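Local coordinates for odorant-binding protein 47 (Anopheles gambiae, PDB 3PM2) that binds hydrophobic odorants such as menthol, decanal and indole and is thought to carry them through the fluid around olfactory dendrites, at residues K79-S84 and K94-A99; S87-W92 and A151-V156. All blocks are in the same frame, centred on the assembly; numbering follows the deposited sequence.

Contact 1: K79-S84 and K94-A99; sequences KLYLDS and KITLDA. Unlike the reference sequence in segment 79-84: Asp-83 (reference Ala).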
loop_
_atom_site.group_PDB
_atom_site.type_symbol
_atom_site.label_atom_id
_atom_site.label_comp_id
_atom_site.label_asym_id
_atom_site.label_seq_id
_atom_site.Cartn_x
_atom_site.Cartn_y
_atom_site.Cartn_z
ATOM N N LYS A 79 2.830 -11.845 10.992
ATOM C CA LYS A 79 2.973 -11.626 12.435
ATOM C C LYS A 79 2.677 -10.162 12.822
ATOM O O LYS A 79 1.919 -9.914 13.776
ATOM C CB LYS A 79 4.373 -12.049 12.909
ATOM C CG LYS A 79 4.486 -12.180 14.424
ATOM C CD LYS A 79 5.775 -12.876 14.852
ATOM C CE LYS A 79 6.019 -12.808 16.346
ATOM N NZ LYS A 79 7.261 -12.056 16.692
ATOM N N LEU A 80 3.229 -9.200 12.058
ATOM C CA LEU A 80 2.999 -7.769 12.309
ATOM C C LEU A 80 1.557 -7.358 12.106
ATOM O O LEU A 80 1.009 -6.672 12.964
ATOM C CB LEU A 80 3.931 -6.869 11.492
ATOM C CG LEU A 80 5.381 -6.841 11.934
ATOM C CD1 LEU A 80 6.218 -6.072 10.935
ATOM C CD2 LEU A 80 5.527 -6.259 13.350
ATOM N N TYR A 81 0.938 -7.750 10.954
ATOM C CA TYR A 81 -0.472 -7.426 10.730
ATOM C C TYR A 81 -1.351 -8.047 11.800
ATOM O O TYR A 81 -2.147 -7.333 12.403
ATOM C CB TYR A 81 -0.927 -7.891 9.350
ATOM C CG TYR A 81 -0.748 -6.851 8.280
ATOM C CD1 TYR A 81 -1.463 -5.660 8.310
ATOM C CD2 TYR A 81 0.104 -7.078 7.200
ATOM C CE1 TYR A 81 -1.287 -4.689 7.324
ATOM C CE2 TYR A 81 0.299 -6.117 6.222
ATOM C CZ TYR A 81 -0.414 -4.932 6.273
ATOM O OH TYR A 81 -0.202 -4.005 5.279
ATOM N N LEU A 82 -1.131 -9.351 12.125
ATOM C CA LEU A 82 -1.900 -10.023 13.172
ATOM C C LEU A 82 -1.731 -9.386 14.541
ATOM O O LEU A 82 -2.699 -9.354 15.313
ATOM C CB LEU A 82 -1.659 -11.541 13.241
ATOM C CG LEU A 82 -2.257 -12.398 12.112
ATOM C CD1 LEU A 82 -2.019 -13.872 12.395
ATOM C CD2 LEU A 82 -3.755 -12.151 11.946
ATOM N N ASP A 83 -0.542 -8.866 14.845
ATOM C CA ASP A 83 -0.334 -8.113 16.079
ATOM C C ASP A 83 -1.284 -6.944 16.187
ATOM O O ASP A 83 -1.880 -6.769 17.173
ATOM C CB ASP A 83 1.088 -7.576 16.274
ATOM C CG ASP A 83 1.307 -6.872 17.689
ATOM O OD1 ASP A 83 1.271 -7.559 18.734
ATOM O OD2 ASP A 83 1.573 -5.645 17.764
ATOM N N SER A 84 -1.420 -6.149 15.132
ATOM C CA SER A 84 -2.334 -4.999 15.161
ATOM C C SER A 84 -3.813 -5.395 15.359
ATOM O O SER A 84 -4.578 -4.599 15.904
ATOM C CB SER A 84 -2.173 -4.138 13.913
ATOM O OG SER A 84 -2.710 -4.779 12.766
ATOM N N LYS A 94 -9.510 -13.140 10.032
ATOM C CA LYS A 94 -9.742 -13.778 8.734
ATOM C C LYS A 94 -9.603 -12.808 7.578
ATOM O O LYS A 94 -9.051 -13.190 6.552
ATOM C CB LYS A 94 -11.119 -14.466 8.665
ATOM C CG LYS A 94 -11.178 -15.614 7.655
ATOM C CD LYS A 94 -10.570 -16.903 8.225
ATOM C CE LYS A 94 -9.493 -17.461 7.328
ATOM N NZ LYS A 94 -8.559 -18.346 8.076
ATOM N N ILE A 95 -10.128 -11.576 7.721
ATOM C CA ILE A 95 -10.041 -10.568 6.667
ATOM C C ILE A 95 -8.565 -10.314 6.353
ATOM O O ILE A 95 -8.185 -10.341 5.191
ATOM C CB ILE A 95 -10.774 -9.263 7.061
ATOM C CG1 ILE A 95 -12.306 -9.496 7.196
ATOM C CG2 ILE A 95 -10.463 -8.165 6.049
ATOM C CD1 ILE A 95 -13.106 -8.221 7.683
ATOM N N THR A 96 -7.738 -10.169 7.405
ATOM C CA THR A 96 -6.291 -9.927 7.284
ATOM C C THR A 96 -5.577 -11.095 6.641
ATOM O O THR A 96 -4.859 -10.891 5.658
ATOM C CB THR A 96 -5.690 -9.477 8.628
ATOM O OG1 THR A 96 -6.351 -8.286 9.045
ATOM C CG2 THR A 96 -4.190 -9.203 8.544
ATOM N N LEU A 97 -5.813 -12.328 7.138
ATOM C CA LEU A 97 -5.195 -13.522 6.544
ATOM C C LEU A 97 -5.573 -13.683 5.053
ATOM O O LEU A 97 -4.691 -13.921 4.236
ATOM C CB LEU A 97 -5.542 -14.779 7.344
ATOM C CG LEU A 97 -4.927 -14.876 8.742
ATOM C CD1 LEU A 97 -5.651 -15.935 9.572
ATOM C CD2 LEU A 97 -3.432 -15.219 8.674
ATOM N N ASP A 98 -6.866 -13.470 4.702
ATOM C CA ASP A 98 -7.331 -13.542 3.320
ATOM C C ASP A 98 -6.665 -12.452 2.463
ATOM O O ASP A 98 -6.255 -12.738 1.337
ATOM C CB ASP A 98 -8.869 -13.417 3.232
ATOM C CG ASP A 98 -9.682 -14.623 3.728
ATOM O OD1 ASP A 98 -9.067 -15.609 4.212
ATOM O OD2 ASP A 98 -10.937 -14.571 3.640
ATOM N N ALA A 99 -6.548 -11.219 3.007
ATOM C CA ALA A 99 -5.931 -10.088 2.298
ATOM C C ALA A 99 -4.459 -10.393 1.958
ATOM O O ALA A 99 -4.060 -10.193 0.818
ATOM C CB ALA A 99 -6.027 -8.834 3.144
#
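Thr-96 meets Tyr-81 where helix 92-109 packs against helix 74-85 in the all-helical fold of this C-plus odorant-binding protein, and their CA atoms, 7.2 Å apart, are the nearest pair of the two segments. From CB, which points at the other helix, Thr-96 sends out two unlike branches. The methyl CG2, anti to the backbone N, reaches Tyr-81 CB at 3.6 Å and lies more loosely, 4.2 Å, from Tyr-81 CG. It thus rests on the root of the tyrosine side chain, and its approach to the ring is oblique. The hydroxyl OG1 stands beside its own backbone N (chi1 -59°) and bonds one turn back to Trp-92 O. A beta-branched threonine suits this buried place because it offers a methyl to its neighbour while its own helix satisfies the hydroxyl. Tyr-81 also touches Leu-138, Met-141 and Leu-145 of helix 133-147, and Thr-96 shares Leu-145, so three helices meet here. Toward the more exposed side, leucine suits because its branched end can lean across: Leu-82 CD1 and Leu-97 CD2 approach to 4.2 Å. Ser-84 OG uses a lone pair of Tyr-81 O, within that carbonyl's plane, at 2.6 Å, and is also hydrogen-bonded to Phe-23 N. With no hydrogen bond between the segments, their mutual hold rests on van der Waals contact and the hydrophobic effect, while Thr-96 OG1 and Ser-84 OG bond elsewhere.

Contact 2: S87-W92 and A151-V156; sequences SMAPEW and AKLFTV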
loop_
_atom_site.group_PDB
_atom_site.type_symbol
_atom_site.label_atom_id
_atom_site.label_comp_id
_atom_site.label_asym_id
_atom_site.label_seq_id
_atom_site.Cartn_x
_atom_site.Cartn_y
_atom_site.Cartn_z
ATOM N N SER A 87 -6.392 -6.555 19.395
ATOM C CA SER A 87 -7.365 -5.795 20.183
ATOM C C SER A 87 -8.465 -5.181 19.311
ATOM O O SER A 87 -9.295 -4.399 19.798
ATOM C CB SER A 87 -6.672 -4.764 21.068
ATOM O OG SER A 87 -5.833 -5.411 22.010
ATOM N N MET A 88 -8.503 -5.581 18.028
ATOM C CA MET A 88 -9.518 -5.146 17.085
ATOM C C MET A 88 -10.715 -6.097 17.074
ATOM O O MET A 88 -10.660 -7.140 17.735
ATOM C CB MET A 88 -8.912 -5.013 15.691
ATOM C CG MET A 88 -7.865 -3.933 15.603
ATOM S SD MET A 88 -7.224 -3.750 13.915
ATOM C CE MET A 88 -8.565 -2.877 13.150
ATOM N N ALA A 89 -11.799 -5.752 16.314
ATOM C CA ALA A 89 -12.985 -6.606 16.163
ATOM C C ALA A 89 -12.530 -7.993 15.628
ATOM O O ALA A 89 -11.585 -8.043 14.833
ATOM C CB ALA A 89 -13.966 -5.962 15.198
ATOM N N PRO A 90 -13.144 -9.114 16.089
ATOM C CA PRO A 90 -12.645 -10.450 15.694
ATOM C C PRO A 90 -12.720 -10.768 14.213
ATOM O O PRO A 90 -12.007 -11.661 13.747
ATOM C CB PRO A 90 -13.471 -11.418 16.543
ATOM C CG PRO A 90 -14.685 -10.651 16.941
ATOM C CD PRO A 90 -14.249 -9.220 17.064
ATOM N N GLU A 91 -13.550 -10.027 13.470
ATOM C CA GLU A 91 -13.674 -10.165 12.012
ATOM C C GLU A 91 -12.334 -9.930 11.296
ATOM O O GLU A 91 -12.089 -10.514 10.243
ATOM C CB GLU A 91 -14.682 -9.160 11.456
ATOM C CG GLU A 91 -16.125 -9.443 11.853
ATOM C CD GLU A 91 -16.581 -8.963 13.217
ATOM O OE1 GLU A 91 -15.739 -8.517 14.028
ATOM O OE2 GLU A 91 -17.790 -9.096 13.500
ATOM N N TRP A 92 -11.483 -9.073 11.866
ATOM C CA TRP A 92 -10.196 -8.717 11.267
ATOM C C TRP A 92 -9.164 -9.824 11.099
ATOM O O TRP A 92 -8.364 -9.738 10.169
ATOM C CB TRP A 92 -9.607 -7.479 11.923
ATOM C CG TRP A 92 -10.363 -6.216 11.602
ATOM C CD1 TRP A 92 -11.102 -5.467 12.472
ATOM C CD2 TRP A 92 -10.426 -5.535 10.332
ATOM N NE1 TRP A 92 -11.615 -4.359 11.830
ATOM C CE2 TRP A 92 -11.250 -4.396 10.508
ATOM C CE3 TRP A 92 -9.939 -5.825 9.042
ATOM C CZ2 TRP A 92 -11.529 -3.502 9.469
ATOM C CZ3 TRP A 92 -10.209 -4.925 8.006
ATOM C CH2 TRP A 92 -11.007 -3.790 8.220
ATOM N N ALA A 151 -19.684 -3.285 7.411
ATOM C CA ALA A 151 -20.522 -2.069 7.392
ATOM C C ALA A 151 -20.716 -1.513 8.820
ATOM O O ALA A 151 -20.707 -0.306 8.999
ATOM C CB ALA A 151 -21.876 -2.368 6.774
ATOM N N LYS A 152 -20.774 -2.395 9.827
ATOM C CA LYS A 152 -20.961 -1.996 11.233
ATOM C C LYS A 152 -19.760 -1.183 11.774
ATOM O O LYS A 152 -19.904 -0.510 12.793
ATOM C CB LYS A 152 -21.307 -3.199 12.141
ATOM C CG LYS A 152 -20.197 -4.235 12.319
ATOM C CD LYS A 152 -20.565 -5.296 13.343
ATOM C CE LYS A 152 -19.371 -6.163 13.685
ATOM N NZ LYS A 152 -19.715 -7.253 14.637
ATOM N N LEU A 153 -18.579 -1.283 11.103
ATOM C CA LEU A 153 -17.332 -0.607 11.482
ATOM C C LEU A 153 -16.948 0.506 10.521
ATOM O O LEU A 153 -15.894 1.122 10.689
ATOM C CB LEU A 153 -16.179 -1.644 11.604
ATOM C CG LEU A 153 -16.370 -2.691 12.710
ATOM C CD1 LEU A 153 -15.401 -3.827 12.552
ATOM C CD2 LEU A 153 -16.251 -2.062 14.096
ATOM N N PHE A 154 -17.799 0.766 9.524
ATOM C CA PHE A 154 -17.532 1.744 8.477
ATOM C C PHE A 154 -18.436 2.936 8.641
ATOM O O PHE A 154 -19.651 2.777 8.794
ATOM C CB PHE A 154 -17.727 1.110 7.084
ATOM C CG PHE A 154 -17.116 1.901 5.943
ATOM C CD1 PHE A 154 -15.817 1.648 5.517
ATOM C CD2 PHE A 154 -17.856 2.866 5.269
ATOM C CE1 PHE A 154 -15.255 2.381 4.463
ATOM C CE2 PHE A 154 -17.300 3.584 4.200
ATOM C CZ PHE A 154 -16.001 3.343 3.815
ATOM N N THR A 155 -17.862 4.139 8.533
ATOM C CA THR A 155 -18.653 5.374 8.666
ATOM C C THR A 155 -19.392 5.587 7.333
ATOM O O THR A 155 -18.750 5.815 6.309
ATOM C CB THR A 155 -17.725 6.548 9.041
ATOM O OG1 THR A 155 -16.995 6.226 10.228
ATOM C CG2 THR A 155 -18.472 7.849 9.239
ATOM N N VAL A 156 -20.727 5.461 7.348
ATOM C CA VAL A 156 -21.551 5.581 6.149
ATOM C C VAL A 156 -21.953 7.030 5.912
ATOM O O VAL A 156 -22.996 7.481 6.376
ATOM C CB VAL A 156 -22.738 4.576 6.148
ATOM C CG1 VAL A 156 -23.560 4.665 4.861
ATOM C CG2 VAL A 156 -22.242 3.145 6.373
HETATM O O HOH W 1 -17.317 -7.566 16.033
#
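Ala-89 and Leu-153 bring the two backbones nearest, their CA atoms 8.8 Å apart, where the irregular link leading into helix 92-109 faces the short 3-10 turn 151-153. Side chains bridge the interval in this loop-to-loop contact at the surface of the helical fold. Leu-153 points at the other segment, and its methyl CD1 lies 3.7 Å from Ala-89 CB, a residue small enough to admit the branch close to the backbone. The same methyl comes within 3.9 Å of Trp-92 NE1, meeting the indole obliquely as the two side chains run antiparallel to each other. Met-88 CE packs 3.6 Å above one face of the Trp-92 ring, displaced from the ring centre, and Ala-89 N lies in plane at the ring edge. The indole also touches Cys-19 and Pro-22, a broad buried surface well suited to a junction of several loops.

Farther out, Glu-91 and Lys-152 reach head-on for each other. The glutamate bends at its second torsion (chi2 82°), whereas the lysine, whose CG lies between the backbone N and carbonyl carbon, is extended from there to NZ. Lys-152 NZ donates to Glu-91 OE2 at 2.9 Å in a salt bridge, arriving 36° out of the carboxylate plane. A water completes a second path: it gives a hydrogen bond to Glu-91 OE1 (2.7 Å) and accepts one from Lys-152 NZ (2.8 Å). Both carboxylate oxygens are therefore engaged with the ammonium group, one directly and one through water. Long charged chains fit this surface position, where solvent can share in the pairing. The chemistry is consequently two-layered, with a small apolar patch beside the buried indole and an ion pair, probably weakened by hydration, outside it.

How the contacts relate
Along the chain the segments come in the order 79-84, 87-92, 94-99 and 151-156, so the two contacts cross. Contact 1 closes a short loop of nine intervening residues, folding helix 92-109 back against helix 74-85. Residues 87-92 lie inside that loop, yet their partner in contact 2 follows only after 58 intervening residues, beyond helices 92-109, 111-118 and 133-147. The second closure therefore ties the connection between helices 74-85 and 92-109 to the loop that precedes helix 158-167. The contact centres are 14 Å apart on the same side of the chain's centre. Near contact 2, the disulfide Cys-19–Cys-149 covalently joins the N-terminal part to the end of this long excursion.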